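PDB 4TX8: probable chitinase A from Chromobacterium violaceum, which probably hydrolyses chitin as an endo-acting family 18 glycoside hydrolase and carries a carbohydrate-binding module. Local coordinates for residues F124-S127 and Q128-A131. Numbering follows the deposited sequence.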
loop_
_atom_site.group_PDB
_atom_site.type_symbol
_atom_site.label_atom_id
_atom_site.label_comp_id
_atom_site.label_asym_id
_atom_site.label_seq_id
_atom_site.Cartn_x
_atom_site.Cartn_y
_atom_site.Cartn_z
ATOM N N PHE A 124 -5.266 15.383 -4.650
ATOM C CA PHE A 124 -4.322 16.452 -4.938
ATOM C C PHE A 124 -3.405 16.008 -6.076
ATOM O O PHE A 124 -3.221 14.809 -6.282
ATOM C CB PHE A 124 -3.525 16.820 -3.679
ATOM C CG PHE A 124 -2.576 15.747 -3.217
ATOM C CD1 PHE A 124 -3.029 14.681 -2.456
ATOM C CD2 PHE A 124 -1.228 15.812 -3.538
ATOM C CE1 PHE A 124 -2.153 13.694 -2.029
ATOM C CE2 PHE A 124 -0.349 14.829 -3.111
ATOM C CZ PHE A 124 -0.812 13.770 -2.357
ATOM N N PRO A 125 -2.852 16.970 -6.835
ATOM C CA PRO A 125 -2.007 16.657 -7.996
ATOM C C PRO A 125 -0.851 15.699 -7.693
ATOM O O PRO A 125 -0.163 15.840 -6.681
ATOM C CB PRO A 125 -1.478 18.029 -8.413
ATOM C CG PRO A 125 -2.585 18.965 -8.030
ATOM C CD PRO A 125 -3.129 18.417 -6.734
ATOM N N LEU A 126 -0.650 14.731 -8.583
ATOM C CA LEU A 126 0.382 13.709 -8.417
ATOM C C LEU A 126 1.783 14.314 -8.323
ATOM O O LEU A 126 2.673 13.751 -7.685
ATOM C CB LEU A 126 0.325 12.711 -9.575
ATOM C CG LEU A 126 1.182 11.450 -9.438
ATOM C CD1 LEU A 126 0.543 10.470 -8.463
ATOM C CD2 LEU A 126 1.404 10.800 -10.791
ATOM N N SER A 127 1.969 15.466 -8.960
ATOM C CA SER A 127 3.247 16.168 -8.935
ATOM C C SER A 127 3.686 16.560 -7.522
ATOM O O SER A 127 4.874 16.749 -7.268
ATOM C CB SER A 127 3.172 17.420 -9.811
ATOM O OG SER A 127 2.134 18.282 -9.369
ATOM N N GLN A 128 2.728 16.676 -6.608
ATOM C CA GLN A 128 3.004 17.176 -5.263
ATOM C C GLN A 128 3.321 16.070 -4.255
ATOM O O GLN A 128 3.592 16.354 -3.090
ATOM C CB GLN A 128 1.821 18.013 -4.761
ATOM C CG GLN A 128 1.603 19.298 -5.547
ATOM C CD GLN A 128 0.328 20.018 -5.154
ATOM O OE1 GLN A 128 -0.282 19.710 -4.130
ATOM N NE2 GLN A 128 -0.085 20.979 -5.972
ATOM N N VAL A 129 3.282 14.817 -4.698
ATOM C CA VAL A 129 3.644 13.694 -3.838
ATOM C C VAL A 129 5.106 13.825 -3.412
ATOM O O VAL A 129 5.991 13.980 -4.255
ATOM C CB VAL A 129 3.415 12.343 -4.545
ATOM C CG1 VAL A 129 4.016 11.205 -3.736
ATOM C CG2 VAL A 129 1.926 12.113 -4.785
ATOM N N SER A 130 5.354 13.772 -2.106
ATOM C CA SER A 130 6.671 14.095 -1.563
ATOM C C SER A 130 7.743 13.100 -1.994
ATOM O O SER A 130 7.448 11.946 -2.300
ATOM C CB SER A 130 6.617 14.165 -0.035
ATOM O OG SER A 130 7.045 12.951 0.550
ATOM N N ALA A 131 8.990 13.558 -1.993
ATOM C CA ALA A 131 10.115 12.751 -2.451
ATOM C C ALA A 131 10.376 11.525 -1.576
ATOM O O ALA A 131 11.130 10.638 -1.967
ATOM C CB ALA A 131 11.370 13.611 -2.531
HETATM O O HOH W 1 0.946 21.280 -8.594
#
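Phe124 and Pro125 meet Gln128 and Val129 round one tight turn of chain. Gln128 runs alongside the proline, pointing the same way: CG sits beside its own backbone N (chi1 -66°) and the chain runs extended from there, which lays the amide next to the pyrrolidine ring, with NE2 of Gln128 3.8 Å from CG of Pro125. Nearer its root the glutamine meets Phe124, whose ring turns an edge to it, CD2 of Phe124 standing 4.0 Å from CB of Gln128. Ring and amide planes are 29° apart, and no stack forms. Farther round the same ring, CE2 of Phe124 touches CG2 of Val129 at 3.9 Å, the valine methyl approaching obliquely. CD1 of Leu126 reaches that methyl more loosely, at 4.3 Å.

Two successive i to i+3 backbone bonds hold this together: N of Gln128 to O of Pro125 (3.0 Å) and N of Val129 to O of Leu126 (3.2 Å). A water accepts from NE2 of Gln128 at 2.8 Å and is joined weakly to OG of Ser127, closing a small polar bridge on the outer side of the turn.

Inward, Phe124 makes an edge-to-face contact with Trp113 and a cation-pi contact with Arg403, while its O receives NE1 of Trp113. Leu126 packs on Phe163 and Ile167 of helix 160-171, and its O also takes a bond from NE2 of Gln170. Such paired i to i+3 bonds mark a short 3-10 turn; here it lies in the loop linking parallel neighbours 108-114 and 135-143 of the GH18 TIM barrel, with Leu126 against helix 160-171 and Phe124 and Val129 against helix 399-404.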